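Local coordinates for oxysterol-binding protein homolog 3 (Saccharomyces cerevisiae, PDB 4IC4) that carries lipids between membranes through the cytosol in a hydrophobic pocket, coupled to phosphoinositides, its OSBP-related domain being the part that binds sterols and phospholipids, at residues Ser242-Gly247 and Lys268-Leu273; Ile108-Thr113 and Trp283-Leu288; Thr202-Asn207 and Glu216-Phe221; Lys112-Arg117 and Tyr296-Phe301. One frame throughout, in Å; residues are numbered along the deposited sequence.

Contact 1 (Ser242-Gly247 and Lys268-Leu273); sequences SGRSEG and KWTQSL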
loop_
_atom_site.group_PDB
_atom_site.type_symbol
_atom_site.label_atom_id
_atom_site.label_comp_id
_atom_site.label_asym_id
_atom_site.label_seq_id
_atom_site.Cartn_x
_atom_site.Cartn_y
_atom_site.Cartn_z
ATOM N N SER A 242 25.581 12.206 0.438
ATOM C CA SER A 242 25.383 11.091 -0.484
ATOM C C SER A 242 24.029 11.094 -1.196
ATOM O O SER A 242 23.681 10.128 -1.878
ATOM C CB SER A 242 25.570 9.763 0.257
ATOM O OG SER A 242 24.690 9.664 1.363
ATOM N N GLY A 243 23.273 12.177 -1.044
ATOM C CA GLY A 243 21.973 12.264 -1.686
ATOM C C GLY A 243 20.991 11.258 -1.115
ATOM O O GLY A 243 21.133 10.831 0.030
ATOM N N ARG A 244 19.994 10.879 -1.909
ATOM C CA ARG A 244 18.992 9.917 -1.461
ATOM C C ARG A 244 19.594 8.532 -1.245
ATOM O O ARG A 244 20.351 8.037 -2.081
ATOM C CB ARG A 244 17.851 9.813 -2.482
ATOM C CG ARG A 244 16.768 8.801 -2.098
ATOM C CD ARG A 244 15.596 8.803 -3.077
ATOM N NE ARG A 244 15.962 8.321 -4.406
ATOM C CZ ARG A 244 15.125 8.268 -5.441
ATOM N NH1 ARG A 244 13.863 8.668 -5.304
ATOM N NH2 ARG A 244 15.549 7.818 -6.614
ATOM N N SER A 245 19.264 7.915 -0.116
ATOM C CA SER A 245 19.752 6.577 0.188
ATOM C C SER A 245 18.948 5.575 -0.631
ATOM O O SER A 245 17.728 5.482 -0.479
ATOM C CB SER A 245 19.580 6.266 1.675
ATOM O OG SER A 245 19.859 4.899 1.926
ATOM N N GLU A 246 19.629 4.824 -1.489
ATOM C CA GLU A 246 18.954 3.848 -2.338
ATOM C C GLU A 246 19.432 2.412 -2.161
ATOM O O GLU A 246 18.721 1.470 -2.515
ATOM C CB GLU A 246 19.092 4.267 -3.802
ATOM C CG GLU A 246 18.349 5.553 -4.119
ATOM C CD GLU A 246 18.545 6.018 -5.545
ATOM O OE1 GLU A 246 18.749 5.163 -6.433
ATOM O OE2 GLU A 246 18.480 7.243 -5.780
ATOM N N GLY A 247 20.627 2.240 -1.603
ATOM C CA GLY A 247 21.157 0.902 -1.416
ATOM C C GLY A 247 20.793 0.234 -0.104
ATOM O O GLY A 247 20.410 0.891 0.865
ATOM N N LYS A 268 19.467 -1.997 -4.708
ATOM C CA LYS A 268 18.897 -0.676 -4.484
ATOM C C LYS A 268 17.388 -0.835 -4.609
ATOM O O LYS A 268 16.910 -1.463 -5.556
ATOM C CB LYS A 268 19.407 0.316 -5.533
ATOM C CG LYS A 268 20.896 0.616 -5.438
ATOM C CD LYS A 268 21.312 1.660 -6.462
ATOM C CE LYS A 268 22.767 2.066 -6.283
ATOM N NZ LYS A 268 23.181 3.072 -7.303
ATOM N N TRP A 269 16.638 -0.282 -3.660
ATOM C CA TRP A 269 15.185 -0.411 -3.710
ATOM C C TRP A 269 14.568 0.348 -4.874
ATOM O O TRP A 269 13.375 0.223 -5.149
ATOM C CB TRP A 269 14.547 0.040 -2.392
ATOM C CG TRP A 269 14.945 1.406 -1.937
ATOM C CD1 TRP A 269 15.968 1.725 -1.089
ATOM C CD2 TRP A 269 14.325 2.642 -2.302
ATOM N NE1 TRP A 269 16.021 3.085 -0.901
ATOM C CE2 TRP A 269 15.024 3.673 -1.636
ATOM C CE3 TRP A 269 13.245 2.979 -3.129
ATOM C CZ2 TRP A 269 14.679 5.022 -1.771
ATOM C CZ3 TRP A 269 12.900 4.319 -3.263
ATOM C CH2 TRP A 269 13.617 5.325 -2.587
ATOM N N THR A 270 15.392 1.127 -5.564
ATOM C CA THR A 270 14.941 1.896 -6.714
ATOM C C THR A 270 15.196 1.143 -8.015
ATOM O O THR A 270 14.807 1.610 -9.088
ATOM C CB THR A 270 15.697 3.230 -6.811
ATOM O OG1 THR A 270 17.105 2.964 -6.865
ATOM C CG2 THR A 270 15.395 4.112 -5.614
ATOM N N GLN A 271 15.833 -0.023 -7.934
ATOM C CA GLN A 271 16.156 -0.753 -9.157
ATOM C C GLN A 271 16.112 -2.279 -9.110
ATOM O O GLN A 271 15.350 -2.897 -9.846
ATOM C CB GLN A 271 17.542 -0.315 -9.643
ATOM C CG GLN A 271 17.779 -0.412 -11.153
ATOM C CD GLN A 271 17.563 -1.803 -11.722
ATOM O OE1 GLN A 271 16.432 -2.208 -12.003
ATOM N NE2 GLN A 271 18.653 -2.545 -11.896
ATOM N N SER A 272 16.931 -2.894 -8.261
ATOM C CA SER A 272 16.970 -4.352 -8.214
ATOM C C SER A 272 17.643 -4.919 -6.975
ATOM O O SER A 272 18.227 -4.191 -6.183
ATOM C CB SER A 272 17.702 -4.880 -9.443
ATOM O OG SER A 272 19.050 -4.443 -9.429
ATOM N N LEU A 273 17.563 -6.238 -6.842
ATOM C CA LEU A 273 18.154 -6.956 -5.719
ATOM C C LEU A 273 18.773 -8.244 -6.248
ATOM O O LEU A 273 18.158 -8.954 -7.043
ATOM C CB LEU A 273 17.077 -7.281 -4.680
ATOM C CG LEU A 273 17.452 -8.174 -3.496
ATOM C CD1 LEU A 273 18.625 -7.565 -2.742
ATOM C CD2 LEU A 273 16.251 -8.328 -2.573
HETATM O O HOH W 1 18.305 2.749 1.023
#

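Contact 2 (Ile108-Thr113 and Trp283-Leu288); sequences IYRDKT and WEVGDL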
loop_
_atom_site.group_PDB
_atom_site.type_symbol
_atom_site.label_atom_id
_atom_site.label_comp_id
_atom_site.label_asym_id
_atom_site.label_seq_id
_atom_site.Cartn_x
_atom_site.Cartn_y
_atom_site.Cartn_z
ATOM N N ILE A 108 7.982 2.183 -5.385
ATOM C CA ILE A 108 7.011 3.106 -5.970
ATOM C C ILE A 108 7.430 4.558 -5.764
ATOM O O ILE A 108 6.879 5.461 -6.387
ATOM C CB ILE A 108 5.575 2.911 -5.399
ATOM C CG1 ILE A 108 5.535 3.218 -3.902
ATOM C CG2 ILE A 108 5.093 1.494 -5.695
ATOM C CD1 ILE A 108 4.125 3.230 -3.323
ATOM N N TYR A 109 8.418 4.774 -4.901
ATOM C CA TYR A 109 8.896 6.122 -4.625
ATOM C C TYR A 109 10.199 6.433 -5.352
ATOM O O TYR A 109 10.850 7.434 -5.052
ATOM C CB TYR A 109 9.090 6.304 -3.119
ATOM C CG TYR A 109 7.816 6.114 -2.334
ATOM C CD1 TYR A 109 6.740 6.978 -2.511
ATOM C CD2 TYR A 109 7.671 5.048 -1.442
ATOM C CE1 TYR A 109 5.543 6.793 -1.826
ATOM C CE2 TYR A 109 6.472 4.850 -0.749
ATOM C CZ TYR A 109 5.413 5.730 -0.952
ATOM O OH TYR A 109 4.215 5.551 -0.302
ATOM N N ARG A 110 10.577 5.593 -6.312
ATOM C CA ARG A 110 11.821 5.835 -7.035
ATOM C C ARG A 110 11.779 7.154 -7.794
ATOM O O ARG A 110 12.786 7.864 -7.860
ATOM C CB ARG A 110 12.170 4.659 -7.960
ATOM C CG ARG A 110 11.169 4.274 -9.040
ATOM C CD ARG A 110 11.677 2.971 -9.655
ATOM N NE ARG A 110 10.930 2.429 -10.788
ATOM C CZ ARG A 110 9.772 1.780 -10.699
ATOM N NH1 ARG A 110 9.189 1.601 -9.522
ATOM N NH2 ARG A 110 9.231 1.247 -11.787
ATOM N N ASP A 111 10.630 7.482 -8.378
ATOM C CA ASP A 111 10.495 8.765 -9.057
ATOM C C ASP A 111 10.019 9.696 -7.949
ATOM O O ASP A 111 8.899 9.558 -7.444
ATOM C CB ASP A 111 9.445 8.714 -10.168
ATOM C CG ASP A 111 9.359 10.019 -10.942
ATOM O OD1 ASP A 111 9.406 11.087 -10.300
ATOM O OD2 ASP A 111 9.241 9.978 -12.187
ATOM N N LYS A 112 10.879 10.630 -7.561
ATOM C CA LYS A 112 10.574 11.573 -6.493
ATOM C C LYS A 112 9.235 12.286 -6.633
ATOM O O LYS A 112 8.688 12.781 -5.647
ATOM C CB LYS A 112 11.701 12.605 -6.379
ATOM C CG LYS A 112 13.020 12.005 -5.924
ATOM C CD LYS A 112 14.129 13.047 -5.873
ATOM C CE LYS A 112 15.434 12.430 -5.392
ATOM N NZ LYS A 112 16.555 13.411 -5.393
ATOM N N THR A 113 8.705 12.341 -7.848
ATOM C CA THR A 113 7.427 13.004 -8.073
ATOM C C THR A 113 6.336 12.383 -7.192
ATOM O O THR A 113 5.447 13.081 -6.704
ATOM C CB THR A 113 7.000 12.902 -9.554
ATOM O OG1 THR A 113 8.051 13.408 -10.390
ATOM C CG2 THR A 113 5.730 13.709 -9.807
ATOM N N TRP A 283 15.051 -9.746 -7.928
ATOM C CA TRP A 283 13.940 -8.840 -8.209
ATOM C C TRP A 283 14.428 -7.598 -8.942
ATOM O O TRP A 283 15.558 -7.152 -8.745
ATOM C CB TRP A 283 13.282 -8.423 -6.884
ATOM C CG TRP A 283 12.414 -7.190 -6.968
ATOM C CD1 TRP A 283 11.122 -7.120 -7.412
ATOM C CD2 TRP A 283 12.790 -5.851 -6.619
ATOM N NE1 TRP A 283 10.674 -5.823 -7.362
ATOM C CE2 TRP A 283 11.676 -5.021 -6.881
ATOM C CE3 TRP A 283 13.961 -5.269 -6.113
ATOM C CZ2 TRP A 283 11.697 -3.641 -6.652
ATOM C CZ3 TRP A 283 13.984 -3.897 -5.885
ATOM C CH2 TRP A 283 12.857 -3.098 -6.155
ATOM N N GLU A 284 13.557 -7.043 -9.782
ATOM C CA GLU A 284 13.853 -5.835 -10.542
ATOM C C GLU A 284 12.559 -5.035 -10.655
ATOM O O GLU A 284 11.478 -5.614 -10.721
ATOM C CB GLU A 284 14.349 -6.185 -11.949
ATOM C CG GLU A 284 15.621 -7.005 -11.996
ATOM C CD GLU A 284 15.943 -7.472 -13.402
ATOM O OE1 GLU A 284 15.127 -8.227 -13.971
ATOM O OE2 GLU A 284 17.005 -7.085 -13.936
ATOM N N VAL A 285 12.670 -3.713 -10.678
ATOM C CA VAL A 285 11.484 -2.874 -10.790
ATOM C C VAL A 285 10.824 -3.045 -12.151
ATOM O O VAL A 285 11.460 -3.467 -13.121
ATOM C CB VAL A 285 11.815 -1.371 -10.594
ATOM C CG1 VAL A 285 12.381 -1.138 -9.200
ATOM C CG2 VAL A 285 12.796 -0.901 -11.659
ATOM N N GLY A 286 9.536 -2.730 -12.204
ATOM C CA GLY A 286 8.796 -2.822 -13.445
ATOM C C GLY A 286 8.826 -1.473 -14.137
ATOM O O GLY A 286 9.801 -0.728 -14.028
ATOM N N ASP A 287 7.746 -1.143 -14.831
ATOM C CA ASP A 287 7.680 0.120 -15.550
ATOM C C ASP A 287 6.832 1.186 -14.875
ATOM O O ASP A 287 5.920 0.891 -14.099
ATOM C CB ASP A 287 7.128 -0.101 -16.959
ATOM C CG ASP A 287 7.944 -1.097 -17.759
ATOM O OD1 ASP A 287 9.185 -0.995 -17.750
ATOM O OD2 ASP A 287 7.340 -1.978 -18.404
ATOM N N LEU A 288 7.158 2.434 -15.183
ATOM C CA LEU A 288 6.407 3.578 -14.696
ATOM C C LEU A 288 5.583 3.993 -15.904
ATOM O O LEU A 288 5.849 3.550 -17.024
ATOM C CB LEU A 288 7.344 4.726 -14.311
ATOM C CG LEU A 288 8.280 4.505 -13.123
ATOM C CD1 LEU A 288 9.102 5.762 -12.884
ATOM C CD2 LEU A 288 7.465 4.158 -11.884
HETATM O O HOH W 2 6.975 -0.562 -11.696
#

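Contact 3 (Thr202-Asn207 and Glu216-Phe221); sequences TTILKN and EPVNEF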
loop_
_atom_site.group_PDB
_atom_site.type_symbol
_atom_site.label_atom_id
_atom_site.label_comp_id
_atom_site.label_asym_id
_atom_site.label_seq_id
_atom_site.Cartn_x
_atom_site.Cartn_y
_atom_site.Cartn_z
ATOM N N THR A 202 10.643 1.793 8.294
ATOM C CA THR A 202 10.375 3.207 8.473
ATOM C C THR A 202 10.929 3.957 7.270
ATOM O O THR A 202 11.979 3.597 6.740
ATOM C CB THR A 202 11.088 3.745 9.735
ATOM O OG1 THR A 202 10.659 3.004 10.884
ATOM C CG2 THR A 202 10.787 5.220 9.935
ATOM N N THR A 203 10.212 4.983 6.827
ATOM C CA THR A 203 10.671 5.801 5.714
ATOM C C THR A 203 10.653 7.248 6.186
ATOM O O THR A 203 9.972 7.580 7.156
ATOM C CB THR A 203 9.769 5.663 4.468
ATOM O OG1 THR A 203 8.418 5.999 4.806
ATOM C CG2 THR A 203 9.826 4.244 3.928
ATOM N N ILE A 204 11.405 8.103 5.506
ATOM C CA ILE A 204 11.466 9.512 5.870
ATOM C C ILE A 204 11.257 10.403 4.652
ATOM O O ILE A 204 11.823 10.159 3.589
ATOM C CB ILE A 204 12.835 9.869 6.499
ATOM C CG1 ILE A 204 13.120 8.959 7.699
ATOM C CG2 ILE A 204 12.849 11.331 6.920
ATOM C CD1 ILE A 204 12.168 9.138 8.863
ATOM N N LEU A 205 10.432 11.434 4.817
ATOM C CA LEU A 205 10.161 12.385 3.743
ATOM C C LEU A 205 11.065 13.593 3.987
ATOM O O LEU A 205 10.934 14.269 5.007
ATOM C CB LEU A 205 8.689 12.813 3.774
ATOM C CG LEU A 205 8.218 13.841 2.742
ATOM C CD1 LEU A 205 8.492 13.335 1.335
ATOM C CD2 LEU A 205 6.730 14.101 2.937
ATOM N N LYS A 206 11.979 13.854 3.055
ATOM C CA LYS A 206 12.921 14.967 3.187
ATOM C C LYS A 206 12.693 16.140 2.236
ATOM O O LYS A 206 11.897 16.059 1.301
ATOM C CB LYS A 206 14.352 14.458 3.011
ATOM C CG LYS A 206 14.818 13.512 4.102
ATOM C CD LYS A 206 16.268 13.118 3.886
ATOM C CE LYS A 206 16.796 12.284 5.039
ATOM N NZ LYS A 206 18.237 11.950 4.859
ATOM N N ASN A 207 13.418 17.230 2.490
ATOM C CA ASN A 207 13.331 18.456 1.696
ATOM C C ASN A 207 11.938 19.074 1.717
ATOM O O ASN A 207 11.393 19.437 0.676
ATOM C CB ASN A 207 13.755 18.199 0.244
ATOM C CG ASN A 207 15.257 18.027 0.092
ATOM O OD1 ASN A 207 15.772 17.931 -1.023
ATOM N ND2 ASN A 207 15.967 17.985 1.214
ATOM N N GLU A 216 13.017 8.133 1.545
ATOM C CA GLU A 216 14.034 7.094 1.608
ATOM C C GLU A 216 13.822 6.260 2.867
ATOM O O GLU A 216 13.385 6.771 3.902
ATOM C CB GLU A 216 15.439 7.714 1.618
ATOM C CG GLU A 216 15.823 8.400 2.920
ATOM C CD GLU A 216 17.198 9.049 2.863
ATOM O OE1 GLU A 216 17.749 9.361 3.940
ATOM O OE2 GLU A 216 17.721 9.259 1.747
ATOM N N PRO A 217 14.100 4.952 2.788
ATOM C CA PRO A 217 13.934 4.083 3.952
ATOM C C PRO A 217 15.098 4.326 4.904
ATOM O O PRO A 217 16.168 4.769 4.483
ATOM C CB PRO A 217 13.963 2.685 3.343
ATOM C CG PRO A 217 14.916 2.850 2.206
ATOM C CD PRO A 217 14.493 4.172 1.601
ATOM N N VAL A 218 14.888 4.043 6.183
ATOM C CA VAL A 218 15.936 4.234 7.179
ATOM C C VAL A 218 15.999 3.067 8.151
ATOM O O VAL A 218 15.093 2.233 8.203
ATOM C CB VAL A 218 15.720 5.534 7.993
ATOM C CG1 VAL A 218 15.827 6.744 7.081
ATOM C CG2 VAL A 218 14.361 5.502 8.682
ATOM N N ASN A 219 17.083 3.015 8.916
ATOM C CA ASN A 219 17.279 1.969 9.907
ATOM C C ASN A 219 17.276 0.573 9.296
ATOM O O ASN A 219 17.889 0.343 8.255
ATOM C CB ASN A 219 16.205 2.082 10.994
ATOM C CG ASN A 219 16.338 3.356 11.814
ATOM O OD1 ASN A 219 15.426 3.733 12.550
ATOM N ND2 ASN A 219 17.482 4.019 11.694
ATOM N N GLU A 220 16.575 -0.354 9.938
ATOM C CA GLU A 220 16.525 -1.733 9.474
ATOM C C GLU A 220 15.218 -2.399 9.886
ATOM O O GLU A 220 14.409 -1.811 10.602
ATOM C CB GLU A 220 17.688 -2.509 10.092
ATOM C CG GLU A 220 17.561 -2.657 11.605
ATOM C CD GLU A 220 18.879 -2.478 12.335
ATOM O OE1 GLU A 220 19.823 -3.251 12.073
ATOM O OE2 GLU A 220 18.969 -1.556 13.175
ATOM N N PHE A 221 15.021 -3.630 9.426
ATOM C CA PHE A 221 13.840 -4.408 9.783
ATOM C C PHE A 221 14.117 -5.870 9.460
ATOM O O PHE A 221 15.015 -6.178 8.671
ATOM C CB PHE A 221 12.583 -3.888 9.059
ATOM C CG PHE A 221 12.406 -4.402 7.658
ATOM C CD1 PHE A 221 11.528 -5.452 7.399
ATOM C CD2 PHE A 221 13.071 -3.806 6.594
ATOM C CE1 PHE A 221 11.311 -5.897 6.096
ATOM C CE2 PHE A 221 12.864 -4.242 5.286
ATOM C CZ PHE A 221 11.982 -5.288 5.034
HETATM O O HOH W 3 13.166 0.433 9.084
HETATM O O HOH W 4 12.531 3.669 12.935
HETATM O O HOH W 5 19.137 11.604 2.103
#

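Contact 4 (Lys112-Arg117 and Tyr296-Phe301); sequences KTRTLR and YGFTKF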
loop_
_atom_site.group_PDB
_atom_site.type_symbol
_atom_site.label_atom_id
_atom_site.label_comp_id
_atom_site.label_asym_id
_atom_site.label_seq_id
_atom_site.Cartn_x
_atom_site.Cartn_y
_atom_site.Cartn_z
ATOM N N LYS A 112 10.879 10.630 -7.561
ATOM C CA LYS A 112 10.574 11.573 -6.493
ATOM C C LYS A 112 9.235 12.286 -6.633
ATOM O O LYS A 112 8.688 12.781 -5.647
ATOM C CB LYS A 112 11.701 12.605 -6.379
ATOM C CG LYS A 112 13.020 12.005 -5.924
ATOM C CD LYS A 112 14.129 13.047 -5.873
ATOM C CE LYS A 112 15.434 12.430 -5.392
ATOM N NZ LYS A 112 16.555 13.411 -5.393
ATOM N N THR A 113 8.705 12.341 -7.848
ATOM C CA THR A 113 7.427 13.004 -8.073
ATOM C C THR A 113 6.336 12.383 -7.192
ATOM O O THR A 113 5.447 13.081 -6.704
ATOM C CB THR A 113 7.000 12.902 -9.554
ATOM O OG1 THR A 113 8.051 13.408 -10.390
ATOM C CG2 THR A 113 5.730 13.709 -9.807
ATOM N N ARG A 114 6.423 11.073 -6.976
ATOM C CA ARG A 114 5.431 10.359 -6.172
ATOM C C ARG A 114 5.350 10.858 -4.730
ATOM O O ARG A 114 4.313 10.724 -4.078
ATOM C CB ARG A 114 5.740 8.850 -6.177
ATOM C CG ARG A 114 4.640 7.962 -5.583
ATOM C CD ARG A 114 3.417 7.910 -6.495
ATOM N NE ARG A 114 2.243 7.356 -5.817
ATOM C CZ ARG A 114 1.930 6.063 -5.755
ATOM N NH1 ARG A 114 2.692 5.145 -6.334
ATOM N NH2 ARG A 114 0.838 5.688 -5.102
ATOM N N THR A 115 6.431 11.448 -4.227
ATOM C CA THR A 115 6.439 11.934 -2.850
ATOM C C THR A 115 5.808 13.318 -2.656
ATOM O O THR A 115 5.698 13.792 -1.526
ATOM C CB THR A 115 7.877 11.976 -2.281
ATOM O OG1 THR A 115 8.624 13.001 -2.945
ATOM C CG2 THR A 115 8.576 10.632 -2.484
ATOM N N LEU A 116 5.380 13.948 -3.747
ATOM C CA LEU A 116 4.787 15.286 -3.691
ATOM C C LEU A 116 3.348 15.331 -3.173
ATOM O O LEU A 116 2.947 16.313 -2.544
ATOM C CB LEU A 116 4.845 15.940 -5.073
ATOM C CG LEU A 116 6.241 16.228 -5.630
ATOM C CD1 LEU A 116 6.138 16.591 -7.096
ATOM C CD2 LEU A 116 6.882 17.357 -4.840
ATOM N N ARG A 117 2.574 14.283 -3.441
ATOM C CA ARG A 117 1.179 14.225 -2.998
ATOM C C ARG A 117 0.892 12.964 -2.189
ATOM O O ARG A 117 1.718 12.053 -2.129
ATOM C CB ARG A 117 0.228 14.272 -4.198
ATOM C CG ARG A 117 0.172 15.599 -4.945
ATOM C CD ARG A 117 0.842 15.467 -6.290
ATOM N NE ARG A 117 0.518 16.559 -7.201
ATOM C CZ ARG A 117 1.048 16.691 -8.412
ATOM N NH1 ARG A 117 1.929 15.798 -8.850
ATOM N NH2 ARG A 117 0.699 17.711 -9.184
ATOM N N TYR A 296 2.238 12.092 -11.430
ATOM C CA TYR A 296 2.456 11.699 -10.039
ATOM C C TYR A 296 3.548 10.657 -9.807
ATOM O O TYR A 296 3.673 10.137 -8.700
ATOM C CB TYR A 296 1.146 11.160 -9.450
ATOM C CG TYR A 296 -0.035 12.094 -9.581
ATOM C CD1 TYR A 296 -0.206 13.156 -8.694
ATOM C CD2 TYR A 296 -0.974 11.919 -10.594
ATOM C CE1 TYR A 296 -1.283 14.025 -8.810
ATOM C CE2 TYR A 296 -2.062 12.789 -10.724
ATOM C CZ TYR A 296 -2.205 13.836 -9.826
ATOM O OH TYR A 296 -3.271 14.699 -9.933
ATOM N N GLY A 297 4.335 10.351 -10.832
ATOM C CA GLY A 297 5.383 9.355 -10.669
ATOM C C GLY A 297 4.824 7.948 -10.524
ATOM O O GLY A 297 5.506 7.044 -10.044
ATOM N N PHE A 298 3.579 7.771 -10.952
ATOM C CA PHE A 298 2.882 6.483 -10.880
ATOM C C PHE A 298 3.553 5.351 -11.651
ATOM O O PHE A 298 4.163 5.576 -12.700
ATOM C CB PHE A 298 1.475 6.611 -11.476
ATOM C CG PHE A 298 0.407 7.034 -10.503
ATOM C CD1 PHE A 298 0.713 7.665 -9.300
ATOM C CD2 PHE A 298 -0.932 6.839 -10.836
ATOM C CE1 PHE A 298 -0.305 8.099 -8.447
ATOM C CE2 PHE A 298 -1.949 7.267 -9.994
ATOM C CZ PHE A 298 -1.637 7.896 -8.800
ATOM N N THR A 299 3.422 4.132 -11.136
ATOM C CA THR A 299 3.916 2.962 -11.853
ATOM C C THR A 299 2.716 2.557 -12.707
ATOM O O THR A 299 1.612 3.088 -12.530
ATOM C CB THR A 299 4.248 1.758 -10.928
ATOM O OG1 THR A 299 3.034 1.183 -10.420
ATOM C CG2 THR A 299 5.134 2.191 -9.772
ATOM N N LYS A 300 2.914 1.636 -13.640
ATOM C CA LYS A 300 1.792 1.186 -14.444
ATOM C C LYS A 300 0.776 0.529 -13.516
ATOM O O LYS A 300 -0.428 0.670 -13.707
ATOM C CB LYS A 300 2.252 0.202 -15.520
ATOM C CG LYS A 300 2.957 0.887 -16.671
ATOM C CD LYS A 300 3.376 -0.095 -17.748
ATOM C CE LYS A 300 4.048 0.632 -18.901
ATOM N NZ LYS A 300 4.485 -0.312 -19.965
ATOM N N PHE A 301 1.269 -0.168 -12.495
ATOM C CA PHE A 301 0.391 -0.837 -11.538
ATOM C C PHE A 301 -0.459 0.211 -10.808
ATOM O O PHE A 301 -1.664 0.027 -10.626
ATOM C CB PHE A 301 1.224 -1.640 -10.529
ATOM C CG PHE A 301 0.411 -2.564 -9.654
ATOM C CD1 PHE A 301 -0.043 -3.788 -10.137
ATOM C CD2 PHE A 301 0.118 -2.218 -8.338
ATOM C CE1 PHE A 301 -0.771 -4.657 -9.323
ATOM C CE2 PHE A 301 -0.612 -3.087 -7.514
ATOM C CZ PHE A 301 -1.053 -4.304 -8.010
HETATM O O HOH W 6 4.865 5.137 -8.169
HETATM O O HOH W 7 2.861 15.060 -11.640
#

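Contact 1 (Ser242-Gly247 and Lys268-Leu273)
The indole of W269 has the methyl CG2 of T270 over one face, 3.4 Å above the plane and offset toward the rim, with E246 CG higher on the same side. At its edge NE1 donates in the ring plane to S245 O (3.0 Å), using a carbonyl lone pair; the bond is bent, 134° at the hydrogen. Water 1, also in that plane, takes a weak bond from NE1 and donates to S245 OG and G247 O. The R244 guanidinium has T270 CG2 and W269 CH2 over one face, while its edge grips E246 side-on: NE and NH2 both bind OE2, each at 3.1 Å, from above the carboxylate plane. The other carboxylate oxygen, E246 OE1, accepts from T270 OG1 at 2.8 Å. In the backbone, W269 N donates to E246 O nearly along the C=O axis, next to the antiparallel non-hydrogen-bonded pair G247-K268. That pair joins the adjacent strands 247-253 and 263-268, and Q271 and S272 opposite K268 form a classic beta bulge. R244 NH1 continues to R110 O. With both oxygens of E246 engaged, its carboxylate is probably restrained in rotation, and the adjacent arginine would probably keep it ionised.

Contact 2 (Ile108-Thr113 and Trp283-Leu288)
An Asx turn at D111 shapes the loop that follows helix 94-104, and this loop packs on the segment leaving strand 281-284 of the barrel. D111 OD1 accepts from T113 N at 2.8 Å through its anti lone pair and also from T113 OG1, so one oxygen holds both the backbone and the side chain of T113. The packing itself centres on R110. Its CG sits between the backbone N and the carbonyl carbon (chi1 59°), and the chain then runs extended to NE, carrying the guanidinium tip to tip between V285 and L288. V285 CB lies over the centre of one face, 3.7 Å above the plane. L288 CD2 covers the opposite face, displaced toward the rim and 3.4 Å from R110 NH2. Beside this sandwich, D111 CB touches L288 CD1 at 4.0 Å. The polar rim of R110 is served separately: NH1 donates to S107 O, earlier in the same loop, and NH2 lies 3.0 Å from G286 O. The contact is thus a surface one in which a cation is held flat between hydrocarbon groups. Water 2 lies in the guanidinium plane, accepting from R110 NH2 at 2.9 Å and probably donating to D287 O.

Contact 3 (Thr202-Asn207 and Glu216-Phe221)
E216 places CG between its backbone N and carbonyl carbon (chi1 73°), whereas K206 holds CG anti to its carbonyl carbon (chi1 -66°); both chains then run extended, so they cross obliquely and meet at their charged ends. The setting is a beta hairpin of the barrel, strands 203-206 and 214-225. I204 and E216 form an antiparallel hydrogen-bonded pair: I204 N donates to E216 O (2.9 Å) and E216 N returns a bond to I204 O (3.1 Å), both in the carbonyl planes. T203 and P217 make the neighbouring non-hydrogen-bonded pair, and V218 N extends the ladder to T202 O, approaching from above the carbonyl plane. On the face of I204 and E216, K206 NZ forms a salt bridge with E216 OE1 at 2.8 Å, from above the carboxylate plane, and E216 OE2 accepts from S245 N in the neighbouring loop. An alanine at K206 would lose this salt bridge and the link through water 5, and would probably leave the carboxylate with less charge compensation. V218 packs its two methyls differently: CG1 meets I204 CG1 at 3.6 Å, roughly at a right angle, while CG2 touches T202 CG2 at 3.8 Å. T202 OG1 bonds to N180 ND2 on the next strand. Water 3 bridges the end away from the turn, accepting from T202 N and donating to V218 O and to E220 O at 3.0 Å.

Contact 4 (Lys112-Arg117 and Tyr296-Phe301)
Packing of arginine against aromatic side chains leads this buried contact. R117, bent at chi2 (109°), crosses Y296 at about a right angle, with CD1 and CE1 of the tyrosine against it: Y296 CE1 lies over one guanidinium face, 3.3 Å above it and offset toward the rim, and R117 CD meets the ring at its edge. R114 also bends at chi2 (71°) and brings its guanidinium against F298, whose CE1 lies over one face, 3.7 Å from R114 NE; the planes stand 62° apart. Backbone contacts come next. Y296 O receives a CA-H...O contact from R114 CA at 3.1 Å, and T113 CG2 rests on the peptide between Y296 and G297. A beta carbon at G297 would clash with R114 N. Water-mediated and ionic bonds complete the set: water 6 accepts from R114 NH1 and probably donates to G297 O, water 7 accepts from R117 NH1 and Y296 N, and E67 and E77 form salt bridges with R114. An alanine at R117 would probably cost the Y296 ring one packing partner and the link through water 7. The contact joins 3-10 turn 112-115 to the lead-in of helix 300-305, with T299 at its N-cap position, beside K118 of the phosphatidylinositol 4-phosphate site of this OSBP-related domain.

Contact 4 is buried, contacts 1 and 3 partly so, and contact 2 lies at the surface. Contacts 1 and 3 rest on pairing between antiparallel strands of the barrel and add carboxylate bonds on top; they meet at S245 and E216. Contacts 2 and 4 lack pairing and depend on arginine planes, pressed by aliphatic groups at the surface but by aromatic rings inside. These two share K112 and T113, so one connection after helix 94-104 serves both, and D287 O probably bonds K300 N between their second segments. Contacts 1 and 2 join through R244 and R110, and strand 272-275 of contact 1 neighbours strand 281-284 of contact 2.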